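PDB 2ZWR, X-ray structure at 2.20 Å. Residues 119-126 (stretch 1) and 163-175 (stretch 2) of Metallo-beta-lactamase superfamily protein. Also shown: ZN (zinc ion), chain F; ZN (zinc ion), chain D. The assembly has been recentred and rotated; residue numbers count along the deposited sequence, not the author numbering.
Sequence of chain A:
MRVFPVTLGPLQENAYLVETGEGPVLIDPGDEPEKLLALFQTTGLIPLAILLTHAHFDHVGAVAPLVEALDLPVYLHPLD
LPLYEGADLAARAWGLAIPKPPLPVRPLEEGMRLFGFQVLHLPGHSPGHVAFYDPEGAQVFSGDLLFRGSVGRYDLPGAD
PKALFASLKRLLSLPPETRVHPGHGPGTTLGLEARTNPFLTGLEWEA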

# COMPACT_ATOMS: atom_id res chain seq x y z
N VAL A 119 5.62 -10.95 2.36
CA VAL A 119 5.13 -10.36 1.13
C VAL A 119 4.30 -11.37 0.33
O VAL A 119 4.76 -12.47 0.03
CB VAL A 119 6.28 -9.76 0.28
CG1 VAL A 119 5.78 -9.22 -1.08
CG2 VAL A 119 7.00 -8.67 1.06
N LEU A 120 3.06 -10.98 0.03
CA LEU A 120 2.17 -11.74 -0.83
C LEU A 120 2.04 -11.00 -2.15
O LEU A 120 1.57 -9.86 -2.17
CB LEU A 120 0.79 -11.86 -0.18
CG LEU A 120 0.46 -12.91 0.91
CD1 LEU A 120 1.64 -13.27 1.77
CD2 LEU A 120 -0.70 -12.43 1.77
N HIS A 121 2.46 -11.62 -3.25
CA HIS A 121 2.24 -11.03 -4.56
C HIS A 121 0.83 -11.35 -5.03
O HIS A 121 0.51 -12.51 -5.34
CB HIS A 121 3.27 -11.49 -5.59
CG HIS A 121 3.12 -10.83 -6.93
ND1 HIS A 121 3.03 -11.53 -8.11
CD2 HIS A 121 3.00 -9.52 -7.27
CE1 HIS A 121 2.89 -10.69 -9.12
NE2 HIS A 121 2.87 -9.46 -8.64
N LEU A 122 0.01 -10.31 -5.10
CA LEU A 122 -1.40 -10.44 -5.35
C LEU A 122 -1.82 -9.47 -6.46
O LEU A 122 -2.43 -8.44 -6.18
CB LEU A 122 -2.19 -10.16 -4.05
CG LEU A 122 -1.96 -11.11 -2.86
CD1 LEU A 122 -2.50 -10.54 -1.56
CD2 LEU A 122 -2.54 -12.51 -3.14
N PRO A 123 -1.52 -9.81 -7.73
CA PRO A 123 -1.74 -8.88 -8.83
C PRO A 123 -3.22 -8.84 -9.22
O PRO A 123 -4.02 -9.62 -8.72
CB PRO A 123 -0.92 -9.52 -9.97
CG PRO A 123 -1.07 -10.99 -9.73
CD PRO A 123 -1.05 -11.13 -8.21
N GLY A 124 -3.57 -7.94 -10.12
CA GLY A 124 -4.95 -7.82 -10.57
C GLY A 124 -5.39 -6.38 -10.63
O GLY A 124 -5.90 -5.93 -11.65
N HIS A 125 -5.21 -5.66 -9.52
CA HIS A 125 -5.45 -4.20 -9.50
C HIS A 125 -4.27 -3.51 -10.20
O HIS A 125 -4.44 -2.51 -10.91
CB HIS A 125 -5.65 -3.72 -8.06
CG HIS A 125 -5.84 -2.24 -7.92
ND1 HIS A 125 -7.04 -1.62 -8.17
CD2 HIS A 125 -4.99 -1.27 -7.52
CE1 HIS A 125 -6.92 -0.32 -7.95
NE2 HIS A 125 -5.68 -0.08 -7.56
N SER A 126 -3.07 -4.08 -10.01
CA SER A 126 -1.88 -3.70 -10.77
C SER A 126 -0.94 -4.92 -10.81
O SER A 126 -1.07 -5.80 -9.97
CB SER A 126 -1.19 -2.47 -10.15
OG SER A 126 -0.56 -2.80 -8.93
N ALA A 163 -6.80 -11.99 -12.72
CA ALA A 163 -5.76 -12.00 -11.69
C ALA A 163 -6.34 -11.49 -10.37
O ALA A 163 -6.07 -12.07 -9.32
CB ALA A 163 -4.54 -11.17 -12.12
N LEU A 164 -7.17 -10.44 -10.43
CA LEU A 164 -7.74 -9.85 -9.21
C LEU A 164 -8.56 -10.84 -8.41
O LEU A 164 -8.38 -10.96 -7.19
CB LEU A 164 -8.56 -8.59 -9.53
CG LEU A 164 -9.23 -7.82 -8.37
CD1 LEU A 164 -8.23 -7.17 -7.43
CD2 LEU A 164 -10.12 -6.74 -8.92
N PHE A 165 -9.45 -11.57 -9.07
CA PHE A 165 -10.30 -12.51 -8.35
C PHE A 165 -9.55 -13.73 -7.83
O PHE A 165 -9.86 -14.24 -6.75
CB PHE A 165 -11.59 -12.83 -9.13
CG PHE A 165 -12.58 -11.68 -9.10
CD1 PHE A 165 -13.40 -11.47 -7.99
CD2 PHE A 165 -12.66 -10.79 -10.17
CE1 PHE A 165 -14.29 -10.40 -7.95
CE2 PHE A 165 -13.56 -9.71 -10.14
CZ PHE A 165 -14.37 -9.52 -9.03
N ALA A 166 -8.53 -14.16 -8.55
CA ALA A 166 -7.60 -15.17 -8.04
C ALA A 166 -6.84 -14.65 -6.81
O ALA A 166 -6.67 -15.37 -5.82
CB ALA A 166 -6.64 -15.61 -9.14
N SER A 167 -6.39 -13.39 -6.87
CA SER A 167 -5.71 -12.78 -5.73
C SER A 167 -6.61 -12.69 -4.50
O SER A 167 -6.17 -12.93 -3.37
CB SER A 167 -5.15 -11.41 -6.08
OG SER A 167 -3.99 -11.55 -6.89
N LEU A 168 -7.88 -12.37 -4.72
CA LEU A 168 -8.84 -12.23 -3.63
C LEU A 168 -9.12 -13.58 -2.97
O LEU A 168 -9.26 -13.65 -1.75
CB LEU A 168 -10.13 -11.57 -4.11
CG LEU A 168 -10.09 -10.08 -4.47
CD1 LEU A 168 -11.33 -9.70 -5.29
CD2 LEU A 168 -9.96 -9.18 -3.25
N LYS A 169 -9.20 -14.63 -3.79
CA LYS A 169 -9.34 -16.00 -3.31
C LYS A 169 -8.17 -16.37 -2.39
O LYS A 169 -8.38 -16.94 -1.33
CB LYS A 169 -9.44 -16.97 -4.49
CG LYS A 169 -10.02 -18.33 -4.12
N ARG A 170 -6.96 -16.02 -2.81
CA ARG A 170 -5.76 -16.20 -1.99
C ARG A 170 -5.83 -15.44 -0.66
O ARG A 170 -5.53 -15.99 0.40
CB ARG A 170 -4.53 -15.74 -2.77
CG ARG A 170 -3.75 -16.85 -3.44
CD ARG A 170 -2.39 -17.00 -2.78
NE ARG A 170 -1.41 -16.13 -3.41
CZ ARG A 170 -0.23 -15.79 -2.89
NH1 ARG A 170 0.14 -16.24 -1.69
NH2 ARG A 170 0.57 -14.98 -3.57
N LEU A 171 -6.24 -14.17 -0.74
CA LEU A 171 -6.35 -13.31 0.44
C LEU A 171 -7.37 -13.85 1.44
O LEU A 171 -7.11 -13.93 2.63
CB LEU A 171 -6.68 -11.87 0.05
CG LEU A 171 -6.65 -10.80 1.16
CD1 LEU A 171 -5.28 -10.70 1.81
CD2 LEU A 171 -7.11 -9.42 0.62
N LEU A 172 -8.53 -14.25 0.93
CA LEU A 172 -9.63 -14.74 1.78
C LEU A 172 -9.40 -16.13 2.37
O LEU A 172 -10.25 -16.63 3.10
CB LEU A 172 -10.96 -14.68 1.01
CG LEU A 172 -11.79 -13.38 1.10
CD1 LEU A 172 -12.25 -13.10 2.54
CD2 LEU A 172 -11.05 -12.18 0.52
N SER A 173 -8.26 -16.74 2.07
CA SER A 173 -7.87 -18.02 2.67
C SER A 173 -7.02 -17.83 3.94
O SER A 173 -6.77 -18.79 4.68
CB SER A 173 -7.15 -18.90 1.64
OG SER A 173 -5.76 -18.61 1.59
N LEU A 174 -6.59 -16.59 4.20
CA LEU A 174 -5.95 -16.24 5.46
C LEU A 174 -7.00 -16.23 6.59
O LEU A 174 -8.21 -16.14 6.32
CB LEU A 174 -5.25 -14.87 5.36
CG LEU A 174 -4.19 -14.67 4.28
CD1 LEU A 174 -3.68 -13.23 4.27
CD2 LEU A 174 -3.04 -15.66 4.43
N PRO A 175 -6.55 -16.32 7.86
CA PRO A 175 -7.49 -16.38 8.99
C PRO A 175 -8.58 -15.30 8.94
O PRO A 175 -8.28 -14.15 8.61
CB PRO A 175 -6.57 -16.18 10.20
CG PRO A 175 -5.31 -16.80 9.78
CD PRO A 175 -5.15 -16.41 8.32
ZN ZN F . 3.30 -13.67 -8.17
ZN ZN D . -4.46 1.53 -6.96
O HOH W 1 -5.04 3.45 -6.40

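Where a helix must lie close against a loop, the space is often made by a glycine, and this contact is a clear example. At Gly124 the CA approaches Leu164 N to 3.4 Å and Ala163 CB to 3.7 Å, and the CA atoms of Gly124 and Leu164 are only 3.7 Å apart. A CB on Gly124 would point toward the helix and fall 2.3 Å from Leu164 CA, a clash; the backbone angles of 135/-53 independently call for glycine. The helix thus occupies the hollow left by the absent side chain.

Around this notch the fit is completed by small groups. Ala163 CB lies 4.2 Å from Pro123 CG, while Ser167, pointing toward the loop, donates a hydrogen bond from OG to Pro123 O at 2.7 Å. The same OG sits 3.1 Å from Pro123 N, but that proline nitrogen has no hydrogen to share, so the approach is one of packing.

Farther along, larger side chains fill the wider gap. Arg170 lays one guanidinium face over Leu122 CD2, and its NH2 makes a weak hydrogen bond to His121 O (3.0 Å) near the guanidinium plane. Beyond the helix, Leu174, the last residue of a type I turn that begins at Leu171, brings CD1 to 4.0 Å from Leu120 CD2, closing the contact with an apolar touch.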